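Local coordinates for protein 2-dehydro-3-deoxy-D-arabinonate dehydratase (Sulfolobus solfataricus, PDB 2Q1D) that catalyses the metal-dependent dehydration of 2-dehydro-3-deoxy-D-arabinonate to 2,5-dioxopentanoate, a step in the pentose oxidation pathway that leads from D-arabinonate to 2-oxoglutarate, at residues E143-V148 and T254-V259. Numbering follows the deposited sequence.
Sequences EPELAV and TGTAIV. With MG (magnesium ion), chain B; DO4 (2,5-dioxopentanoic acid), chain C.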
ATOM      1  N   GLU A 143     -25.798  16.362 -23.301  1.00 45.25           N
ATOM      2  CA  GLU A 143     -25.819  15.483 -24.469  1.00 44.57           C
ATOM      3  C   GLU A 143     -26.007  14.018 -24.036  1.00 44.22           C
ATOM      4  O   GLU A 143     -25.058  13.360 -23.606  1.00 44.25           O
ATOM      5  CB  GLU A 143     -24.555  15.657 -25.322  1.00 44.35           C
ATOM      6  CG  GLU A 143     -24.205  17.101 -25.746  1.00 44.52           C
ATOM      7  CD  GLU A 143     -23.199  17.170 -26.917  1.00 45.12           C
ATOM      8  OE1 GLU A 143     -22.983  18.268 -27.469  1.00 44.82           O
ATOM      9  OE2 GLU A 143     -22.621  16.131 -27.307  1.00 47.04           O
ATOM     10  N   PRO A 144     -27.247  13.509 -24.130  1.00 43.86           N
ATOM     11  CA  PRO A 144     -27.604  12.139 -23.739  1.00 43.70           C
ATOM     12  C   PRO A 144     -27.057  11.123 -24.725  1.00 43.67           C
ATOM     13  O   PRO A 144     -27.370  11.195 -25.921  1.00 44.24           O
ATOM     14  CB  PRO A 144     -29.126  12.143 -23.826  1.00 43.92           C
ATOM     15  CG  PRO A 144     -29.431  13.184 -24.869  1.00 43.69           C
ATOM     16  CD  PRO A 144     -28.410  14.258 -24.636  1.00 43.64           C
ATOM     17  N   GLU A 145     -26.258  10.174 -24.244  1.00 43.09           N
ATOM     18  CA  GLU A 145     -25.564   9.258 -25.143  1.00 42.20           C
ATOM     19  C   GLU A 145     -25.455   7.873 -24.567  1.00 41.85           C
ATOM     20  O   GLU A 145     -25.364   7.716 -23.356  1.00 41.72           O
ATOM     21  CB  GLU A 145     -24.163   9.790 -25.419  1.00 42.29           C
ATOM     22  CG  GLU A 145     -24.144  11.256 -25.808  1.00 42.41           C
ATOM     23  CD  GLU A 145     -22.791  11.739 -26.271  1.00 43.48           C
ATOM     24  OE1 GLU A 145     -22.661  12.967 -26.512  1.00 43.05           O
ATOM     25  OE2 GLU A 145     -21.862  10.900 -26.406  1.00 42.82           O
ATOM     26  N   LEU A 146     -25.466   6.870 -25.441  1.00 41.75           N
ATOM     27  CA  LEU A 146     -25.077   5.503 -25.071  1.00 41.62           C
ATOM     28  C   LEU A 146     -23.563   5.459 -24.894  1.00 42.18           C
ATOM     29  O   LEU A 146     -22.807   5.977 -25.732  1.00 42.59           O
ATOM     30  CB  LEU A 146     -25.484   4.499 -26.153  1.00 41.34           C
ATOM     31  CG  LEU A 146     -25.177   3.023 -25.891  1.00 41.14           C
ATOM     32  CD1 LEU A 146     -25.970   2.508 -24.707  1.00 41.00           C
ATOM     33  CD2 LEU A 146     -25.461   2.175 -27.111  1.00 40.88           C
ATOM     34  N   ALA A 147     -23.113   4.850 -23.807  1.00 42.31           N
ATOM     35  CA  ALA A 147     -21.687   4.756 -23.547  1.00 42.42           C
ATOM     36  C   ALA A 147     -21.268   3.304 -23.343  1.00 42.63           C
ATOM     37  O   ALA A 147     -22.049   2.479 -22.842  1.00 42.82           O
ATOM     38  CB  ALA A 147     -21.329   5.588 -22.351  1.00 42.34           C
ATOM     39  N   VAL A 148     -20.037   2.985 -23.736  1.00 42.74           N
ATOM     40  CA  VAL A 148     -19.525   1.619 -23.553  1.00 42.37           C
ATOM     41  C   VAL A 148     -18.298   1.591 -22.642  1.00 42.56           C
ATOM     42  O   VAL A 148     -17.422   2.481 -22.712  1.00 42.29           O
ATOM     43  CB  VAL A 148     -19.209   0.911 -24.902  1.00 42.43           C
ATOM     44  CG1 VAL A 148     -20.499   0.603 -25.669  1.00 40.83           C
ATOM     45  CG2 VAL A 148     -18.218   1.741 -25.742  1.00 41.34           C
ATOM     46  N   THR A 254     -20.685   7.356 -27.209  1.00 42.77           N
ATOM     47  CA  THR A 254     -20.845   7.205 -28.652  1.00 43.96           C
ATOM     48  C   THR A 254     -21.501   8.358 -29.433  1.00 44.88           C
ATOM     49  O   THR A 254     -21.861   8.165 -30.594  1.00 45.34           O
ATOM     50  CB  THR A 254     -21.588   5.900 -28.978  1.00 43.95           C
ATOM     51  OG1 THR A 254     -22.905   5.956 -28.419  1.00 43.91           O
ATOM     52  CG2 THR A 254     -20.842   4.707 -28.402  1.00 43.60           C
ATOM     53  N   GLY A 255     -21.641   9.545 -28.831  1.00 45.72           N
ATOM     54  CA  GLY A 255     -22.268  10.690 -29.515  1.00 46.55           C
ATOM     55  C   GLY A 255     -23.789  10.799 -29.321  1.00 47.33           C
ATOM     56  O   GLY A 255     -24.478   9.788 -29.136  1.00 47.16           O
ATOM     57  N   THR A 256     -24.312  12.029 -29.370  1.00 47.78           N
ATOM     58  CA  THR A 256     -25.728  12.284 -29.089  1.00 48.18           C
ATOM     59  C   THR A 256     -26.542  12.569 -30.337  1.00 48.55           C
ATOM     60  O   THR A 256     -26.006  13.067 -31.330  1.00 48.79           O
ATOM     61  CB  THR A 256     -25.920  13.479 -28.131  1.00 48.23           C
ATOM     62  OG1 THR A 256     -27.253  13.465 -27.623  1.00 47.79           O
ATOM     63  CG2 THR A 256     -25.695  14.800 -28.845  1.00 48.15           C
ATOM     64  N   ALA A 257     -27.840  12.270 -30.258  1.00 48.71           N
ATOM     65  CA  ALA A 257     -28.814  12.611 -31.304  1.00 48.85           C
ATOM     66  C   ALA A 257     -29.930  13.582 -30.844  1.00 48.96           C
ATOM     67  O   ALA A 257     -30.851  13.854 -31.607  1.00 49.36           O
ATOM     68  CB  ALA A 257     -29.433  11.345 -31.879  1.00 48.52           C
ATOM     69  N   ILE A 258     -29.852  14.094 -29.614  1.00 48.83           N
ATOM     70  CA  ILE A 258     -30.880  14.993 -29.077  1.00 48.60           C
ATOM     71  C   ILE A 258     -30.294  16.352 -28.718  1.00 49.03           C
ATOM     72  O   ILE A 258     -29.491  16.471 -27.800  1.00 48.80           O
ATOM     73  CB  ILE A 258     -31.578  14.368 -27.872  1.00 48.30           C
ATOM     74  CG1 ILE A 258     -32.239  13.050 -28.294  1.00 48.04           C
ATOM     75  CG2 ILE A 258     -32.613  15.325 -27.311  1.00 48.38           C
ATOM     76  CD1 ILE A 258     -32.541  12.085 -27.184  1.00 47.25           C
ATOM     77  N   VAL A 259     -30.692  17.379 -29.456  1.00 49.95           N
ATOM     78  CA  VAL A 259     -30.051  18.690 -29.323  1.00 51.14           C
ATOM     79  C   VAL A 259     -31.070  19.846 -29.169  1.00 52.32           C
ATOM     80  O   VAL A 259     -31.589  20.347 -30.169  1.00 52.74           O
ATOM     81  CB  VAL A 259     -29.090  18.966 -30.530  1.00 50.97           C
ATOM     82  CG1 VAL A 259     -28.293  20.244 -30.326  1.00 50.34           C
ATOM     83  CG2 VAL A 259     -28.142  17.794 -30.759  1.00 50.45           C
TER
HETATM   84 MG    MG B 294     -21.198  14.304 -27.352  1.00 34.22          MG
HETATM   85  O3  DO4 C 897     -18.653  19.075 -31.461  1.00 58.65           O
HETATM   86  C5  DO4 C 897     -18.273  17.917 -31.493  1.00 57.31           C
HETATM   87  C4  DO4 C 897     -18.803  16.939 -30.474  1.00 55.28           C
HETATM   88  C3  DO4 C 897     -19.990  16.185 -31.061  1.00 53.20           C
HETATM   89  C2  DO4 C 897     -20.620  15.361 -29.966  1.00 52.05           C
HETATM   90  O5  DO4 C 897     -20.174  15.407 -28.827  1.00 52.54           O
HETATM   91  C1  DO4 C 897     -21.765  14.495 -30.234  1.00 51.34           C
HETATM   92  O1  DO4 C 897     -22.236  14.417 -31.394  1.00 50.90           O
HETATM   93  O2  DO4 C 897     -22.237  13.845 -29.268  1.00 49.94           O
HETATM   94  O   HOH W   1     -25.130   7.569 -28.187  1.00 37.87           O
HETATM   95  O   HOH W   2     -20.114  12.571 -27.305  1.00 36.83           O
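This is an active-site contact of the FAH fold: the start of strand 144-150, together with Glu143 just before it, packs against the loop that follows strand 250-253, and Glu145 and Thr256 meet where the magnesium ion and the bound 2,5-dioxopentanoic acid sit. The two strands pair antiparallel, and the loop keeps hold of the first one through Leu146 O, which takes both the backbone N of Thr254 at 2.9 Å and its OG1 at 2.7 Å. Water 1 fills in beside this grip, accepting from Leu146 N and donating to Thr254 OG1 and Gly255 O.

On the metal side, Glu143 and Glu145 each give one carboxylate oxygen: OE2 of Glu143 lies 2.3 Å from the magnesium and OE1 of Glu145 also binds it, with Asp164, two oxygens of the bound acid and water 2 completing the shell. Glu145 gets there with CG beside its own backbone N (chi1 -49°) and the rest of the chain extended. Its other oxygen, OE2, accepts Gly255 N at 2.8 Å from above the carboxylate plane and is bonded to Thr253 OG1 as well, contacts likely to steady the Glu145 carboxylate in its orientation toward the metal.

The backbone N of Thr256 donates to O2 of the bound acid at 2.8 Å, while its CG2 lies by Glu143 OE2. Thr256 OG1, anti to the backbone N (chi1 -165°), lies close to the Pro144 ring and donates to Pro144 O at 2.8 Å, from 37° above the carbonyl plane. A valine in its place would probably leave Pro144 O without the hydroxyl it accepts from and weaken the tie between this loop and the strand. Further along, in an apolar patch shared with Leu210, Pro144 CG packs on Ile258 CB at 3.9 Å.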